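Local structure of GCN5-related N-acetyltransferase (Arthrobacter sp., 2R1I) at residues 85-99 with 122-135. The protein probably transfers an acetyl group from acetyl-coenzyme A to an amine, as a putative acetyltransferase of the GNAT family whose acceptor is not established. Residues are numbered along the deposited sequence; the frame is centred on the assembly and turned at random.
Sequences LSFRPNVWYPGPVAI and SCGLVRSRGGALLE. With EDO (1,2-ethanediol), chain E.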
loop_
_atom_site.group_PDB
_atom_site.type_symbol
_atom_site.label_atom_id
_atom_site.label_comp_id
_atom_site.label_asym_id
_atom_site.label_seq_id
_atom_site.Cartn_x
_atom_site.Cartn_y
_atom_site.Cartn_z
ATOM N N LEU A 85 8.909 3.955 5.586
ATOM C CA LEU A 85 7.560 3.473 5.982
ATOM C C LEU A 85 6.517 4.422 5.511
ATOM O O LEU A 85 6.654 5.618 5.710
ATOM C CB LEU A 85 7.417 3.366 7.480
ATOM C CG LEU A 85 8.255 2.275 8.145
ATOM C CD1 LEU A 85 8.451 2.537 9.649
ATOM C CD2 LEU A 85 7.577 0.916 7.927
ATOM N N SER A 86 5.409 3.922 4.942
ATOM C CA SER A 86 4.264 4.760 4.653
ATOM C C SER A 86 3.063 4.261 5.444
ATOM O O SER A 86 2.945 3.075 5.692
ATOM C CB SER A 86 3.944 4.746 3.166
ATOM O OG SER A 86 3.590 3.483 2.668
ATOM N N PHE A 87 2.218 5.212 5.803
ATOM C CA PHE A 87 1.002 4.974 6.601
ATOM C C PHE A 87 -0.211 5.443 5.855
ATOM O O PHE A 87 -0.178 6.478 5.170
ATOM C CB PHE A 87 1.134 5.756 7.896
ATOM C CG PHE A 87 2.199 5.239 8.811
ATOM C CD1 PHE A 87 3.521 5.620 8.653
ATOM C CD2 PHE A 87 1.874 4.314 9.778
ATOM C CE1 PHE A 87 4.499 5.071 9.489
ATOM C CE2 PHE A 87 2.803 3.768 10.603
ATOM C CZ PHE A 87 4.138 4.156 10.470
ATOM N N ARG A 88 -1.317 4.731 6.032
ATOM C CA ARG A 88 -2.574 5.110 5.396
ATOM C C ARG A 88 -3.731 4.559 6.238
ATOM O O ARG A 88 -3.577 3.555 6.952
ATOM C CB ARG A 88 -2.634 4.560 3.980
ATOM C CG ARG A 88 -2.851 3.065 3.884
ATOM C CD ARG A 88 -2.644 2.471 2.497
ATOM N NE ARG A 88 -3.084 1.087 2.450
ATOM C CZ ARG A 88 -2.336 -0.001 2.682
ATOM N NH1 ARG A 88 -1.056 0.084 3.029
ATOM N NH2 ARG A 88 -2.884 -1.196 2.554
ATOM N N PRO A 89 -4.906 5.172 6.114
ATOM C CA PRO A 89 -6.044 4.568 6.826
ATOM C C PRO A 89 -6.588 3.335 6.027
ATOM O O PRO A 89 -6.292 3.191 4.839
ATOM C CB PRO A 89 -7.091 5.669 6.817
ATOM C CG PRO A 89 -6.500 6.870 6.210
ATOM C CD PRO A 89 -5.305 6.434 5.435
ATOM N N ASN A 90 -7.540 2.633 6.615
ATOM C CA ASN A 90 -8.093 1.412 6.013
ATOM C C ASN A 90 -9.481 1.211 6.608
ATOM O O ASN A 90 -9.650 1.392 7.809
ATOM C CB ASN A 90 -7.164 0.262 6.278
ATOM C CG ASN A 90 -7.589 -1.033 5.566
ATOM O OD1 ASN A 90 -8.470 -1.716 6.068
ATOM N ND2 ASN A 90 -6.945 -1.369 4.452
ATOM N N VAL A 91 -10.486 0.818 5.810
ATOM C CA VAL A 91 -11.831 0.673 6.355
ATOM C C VAL A 91 -11.966 -0.410 7.428
ATOM O O VAL A 91 -12.908 -0.373 8.180
ATOM C CB VAL A 91 -12.897 0.433 5.251
ATOM C CG1 VAL A 91 -12.849 1.521 4.220
ATOM C CG2 VAL A 91 -12.731 -0.913 4.541
ATOM N N TRP A 92 -11.019 -1.358 7.494
ATOM C CA TRP A 92 -11.172 -2.520 8.382
ATOM C C TRP A 92 -10.454 -2.391 9.722
ATOM O O TRP A 92 -10.580 -3.298 10.562
ATOM C CB TRP A 92 -10.693 -3.803 7.674
ATOM C CG TRP A 92 -11.380 -4.056 6.355
ATOM C CD1 TRP A 92 -10.783 -4.045 5.162
ATOM C CD2 TRP A 92 -12.762 -4.394 6.115
ATOM N NE1 TRP A 92 -11.680 -4.323 4.186
ATOM C CE2 TRP A 92 -12.899 -4.549 4.719
ATOM C CE3 TRP A 92 -13.884 -4.611 6.928
ATOM C CZ2 TRP A 92 -14.122 -4.880 4.113
ATOM C CZ3 TRP A 92 -15.101 -4.931 6.325
ATOM C CH2 TRP A 92 -15.201 -5.054 4.928
ATOM N N TYR A 93 -9.671 -1.329 9.927
ATOM C CA TYR A 93 -8.826 -1.212 11.117
ATOM C C TYR A 93 -9.053 0.181 11.715
ATOM O O TYR A 93 -9.290 1.152 10.979
ATOM C CB TYR A 93 -7.346 -1.303 10.752
ATOM C CG TYR A 93 -6.878 -2.649 10.248
ATOM C CD1 TYR A 93 -6.892 -2.953 8.880
ATOM C CD2 TYR A 93 -6.358 -3.592 11.150
ATOM C CE1 TYR A 93 -6.477 -4.186 8.425
ATOM C CE2 TYR A 93 -5.907 -4.820 10.708
ATOM C CZ TYR A 93 -5.982 -5.126 9.347
ATOM O OH TYR A 93 -5.529 -6.370 8.943
ATOM N N PRO A 94 -8.968 0.290 13.053
ATOM C CA PRO A 94 -8.994 1.595 13.674
ATOM C C PRO A 94 -7.755 2.387 13.507
ATOM O O PRO A 94 -7.830 3.603 13.479
ATOM C CB PRO A 94 -9.214 1.283 15.153
ATOM C CG PRO A 94 -8.685 -0.096 15.342
ATOM C CD PRO A 94 -8.952 -0.800 14.019
ATOM N N GLY A 95 -6.626 1.713 13.396
ATOM C CA GLY A 95 -5.362 2.395 13.148
ATOM C C GLY A 95 -4.885 2.296 11.711
ATOM O O GLY A 95 -5.544 1.683 10.889
ATOM N N PRO A 96 -3.749 2.910 11.426
ATOM C CA PRO A 96 -3.223 2.906 10.057
ATOM C C PRO A 96 -2.719 1.490 9.668
ATOM O O PRO A 96 -2.417 0.646 10.528
ATOM C CB PRO A 96 -2.033 3.862 10.125
ATOM C CG PRO A 96 -1.574 3.733 11.512
ATOM C CD PRO A 96 -2.827 3.583 12.349
ATOM N N VAL A 97 -2.613 1.274 8.358
ATOM C CA VAL A 97 -1.897 0.172 7.770
ATOM C C VAL A 97 -0.579 0.777 7.259
ATOM O O VAL A 97 -0.567 1.861 6.659
ATOM C CB VAL A 97 -2.641 -0.532 6.640
ATOM C CG1 VAL A 97 -1.774 -1.644 6.001
ATOM C CG2 VAL A 97 -3.962 -1.134 7.208
ATOM N N ALA A 98 0.532 0.061 7.538
ATOM C CA ALA A 98 1.841 0.530 7.131
ATOM C C ALA A 98 2.403 -0.339 6.017
ATOM O O ALA A 98 2.152 -1.557 5.972
ATOM C CB ALA A 98 2.781 0.539 8.310
ATOM N N ILE A 99 3.221 0.271 5.139
ATOM C CA ILE A 99 4.037 -0.448 4.164
ATOM C C ILE A 99 5.496 -0.137 4.442
ATOM O O ILE A 99 5.867 1.046 4.653
ATOM C CB ILE A 99 3.672 -0.118 2.680
ATOM C CG1 ILE A 99 2.184 -0.408 2.356
ATOM C CG2 ILE A 99 4.559 -0.842 1.661
ATOM C CD1 ILE A 99 1.709 0.310 1.060
ATOM N N SER A 122 11.059 -0.542 12.798
ATOM C CA SER A 122 9.842 -0.253 11.979
ATOM C C SER A 122 8.602 -0.882 12.606
ATOM O O SER A 122 7.592 -0.238 12.761
ATOM C CB SER A 122 10.009 -0.767 10.547
ATOM O OG SER A 122 11.126 -0.147 9.876
ATOM N N CYS A 123 8.695 -2.135 13.057
ATOM C CA CYS A 123 7.539 -2.750 13.686
ATOM C C CYS A 123 7.111 -1.999 14.955
ATOM O O CYS A 123 5.925 -1.795 15.192
ATOM C CB CYS A 123 7.812 -4.213 13.988
ATOM S SG CYS A 123 7.993 -5.232 12.554
ATOM N N GLY A 124 8.082 -1.585 15.767
ATOM C CA GLY A 124 7.814 -0.798 16.958
ATOM C C GLY A 124 7.137 0.528 16.682
ATOM O O GLY A 124 6.203 0.924 17.358
ATOM N N LEU A 125 7.629 1.213 15.671
ATOM C CA LEU A 125 7.043 2.475 15.283
ATOM C C LEU A 125 5.602 2.306 14.782
ATOM O O LEU A 125 4.744 3.074 15.157
ATOM C CB LEU A 125 7.936 3.158 14.265
ATOM C CG LEU A 125 7.645 4.637 14.028
ATOM C CD1 LEU A 125 8.918 5.432 13.945
ATOM C CD2 LEU A 125 6.848 4.729 12.768
ATOM N N VAL A 126 5.340 1.279 13.975
ATOM C CA VAL A 126 3.981 0.978 13.526
ATOM C C VAL A 126 3.034 0.724 14.703
ATOM O O VAL A 126 1.934 1.301 14.771
ATOM C CB VAL A 126 3.968 -0.186 12.467
ATOM C CG1 VAL A 126 2.516 -0.589 12.113
ATOM C CG2 VAL A 126 4.795 0.193 11.209
ATOM N N ARG A 127 3.471 -0.124 15.646
ATOM C CA ARG A 127 2.683 -0.382 16.853
ATOM C C ARG A 127 2.388 0.919 17.603
ATOM O O ARG A 127 1.265 1.111 18.080
ATOM C CB ARG A 127 3.419 -1.349 17.795
ATOM C CG ARG A 127 3.192 -2.835 17.496
ATOM C CD ARG A 127 3.582 -3.787 18.720
ATOM N NE ARG A 127 3.780 -5.165 18.248
ATOM C CZ ARG A 127 4.947 -5.669 17.830
ATOM N NH1 ARG A 127 6.070 -4.932 17.842
ATOM N NH2 ARG A 127 5.003 -6.943 17.417
ATOM N N SER A 128 3.394 1.781 17.730
ATOM C CA SER A 128 3.257 3.045 18.455
ATOM C C SER A 128 2.202 3.933 17.845
ATOM O O SER A 128 1.554 4.696 18.562
ATOM C CB SER A 128 4.587 3.823 18.563
ATOM O OG SER A 128 4.969 4.544 17.371
ATOM N N ARG A 129 2.028 3.811 16.527
ATOM C CA ARG A 129 1.008 4.576 15.782
ATOM C C ARG A 129 -0.396 3.915 15.844
ATOM O O ARG A 129 -1.364 4.365 15.196
ATOM C CB ARG A 129 1.428 4.715 14.326
ATOM C CG ARG A 129 2.615 5.563 14.044
ATOM C CD ARG A 129 2.285 7.041 14.071
ATOM N NE ARG A 129 1.419 7.386 12.945
ATOM C CZ ARG A 129 1.854 7.826 11.769
ATOM N NH1 ARG A 129 3.147 7.937 11.569
ATOM N NH2 ARG A 129 0.978 8.056 10.804
ATOM N N GLY A 130 -0.497 2.806 16.535
ATOM C CA GLY A 130 -1.735 2.077 16.645
ATOM C C GLY A 130 -1.985 1.179 15.445
ATOM O O GLY A 130 -3.093 0.745 15.243
ATOM N N GLY A 131 -0.935 0.889 14.666
ATOM C CA GLY A 131 -1.024 -0.058 13.559
ATOM C C GLY A 131 -0.817 -1.512 13.956
ATOM O O GLY A 131 -0.059 -1.852 14.903
ATOM N N ALA A 132 -1.560 -2.373 13.278
ATOM C CA ALA A 132 -1.563 -3.806 13.518
ATOM C C ALA A 132 -1.160 -4.605 12.279
ATOM O O ALA A 132 -1.232 -5.807 12.294
ATOM C CB ALA A 132 -2.960 -4.265 14.019
ATOM N N LEU A 133 -0.717 -3.914 11.220
ATOM C CA LEU A 133 -0.342 -4.591 10.000
ATOM C C LEU A 133 0.754 -3.820 9.288
ATOM O O LEU A 133 0.647 -2.581 9.077
ATOM C CB LEU A 133 -1.525 -4.720 9.068
ATOM C CG LEU A 133 -1.414 -5.568 7.804
ATOM C CD1 LEU A 133 -1.166 -6.987 8.215
ATOM C CD2 LEU A 133 -2.689 -5.442 6.977
ATOM N N LEU A 134 1.813 -4.577 8.965
ATOM C CA LEU A 134 2.919 -4.085 8.114
ATOM C C LEU A 134 3.028 -4.929 6.847
ATOM O O LEU A 134 3.124 -6.189 6.930
ATOM C CB LEU A 134 4.223 -4.118 8.902
ATOM C CG LEU A 134 5.483 -3.575 8.201
ATOM C CD1 LEU A 134 5.263 -2.144 7.736
ATOM C CD2 LEU A 134 6.705 -3.723 9.186
ATOM N N GLU A 135 3.005 -4.263 5.696
ATOM C CA GLU A 135 2.990 -4.916 4.395
ATOM C C GLU A 135 4.279 -4.638 3.642
ATOM O O GLU A 135 4.952 -3.622 3.901
ATOM C CB GLU A 135 1.817 -4.436 3.538
ATOM C CG GLU A 135 0.462 -4.575 4.190
ATOM C CD GLU A 135 -0.677 -3.947 3.392
ATOM O OE1 GLU A 135 -0.509 -2.837 2.813
ATOM O OE2 GLU A 135 -1.750 -4.553 3.420
HETATM C C1 EDO E . -5.902 3.394 16.687
HETATM O O1 EDO E . -5.755 1.978 16.945
HETATM C C2 EDO E . -4.519 3.978 16.382
HETATM O O2 EDO E . -4.517 5.294 15.812
HETATM O O HOH W 1 -5.433 -1.015 13.773
HETATM O O HOH W 2 -3.769 -1.534 11.641
#
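R88 grips the carboxylate of E135 end-on, NH1 and NH2 both donating to the single oxygen OE1. The shorter bond, 2.9 Å from R88 NH2 to E135 OE1, arrives on the syn side, 23° out of the carboxylate plane; NH1 comes from the same face, more steeply above it. V97 CG1 packs 3.6 Å from E135 OE1, beside this salt bridge, and the other oxygen, OE2, is hydrogen-bonded to Y167 of the second subunit. Shortening E135 to an alanine removes both oxygens, and R88 would probably be left without its opposite charge and Y167 of the second subunit without its hydrogen-bond partner.

On the opposite face of the sheet, the R129 guanidinium lies over the F87 ring, a cation-pi stack with centres 4.0 Å apart and planes 24° apart. Bends at chi2 (-79°) and chi3 fold the arginine back over the ring, while its NH1 is also held by the carbonyl of E68. L125 CD2 meets F87 CZ at 3.6 Å, and V126 CG2 presses on A98 CB at 3.5 Å, where L134 CD1 also packs.

Between these two layers of side chains, strands 97-99 and 133-135 run parallel, joined by hydrogen bonds from A98 N to L133 O (3.1 Å) and from E135 N to A98 O. A Schellman motif at G130 ends the helix, and a water bridges P96 O to A132 N. The contact illustrates how one backbone pairing can serve two chemically different faces. Strand, helix and parallel strand thus form a beta-alpha-beta crossover of the GNAT fold, its sheet continuing antiparallel into the second subunit.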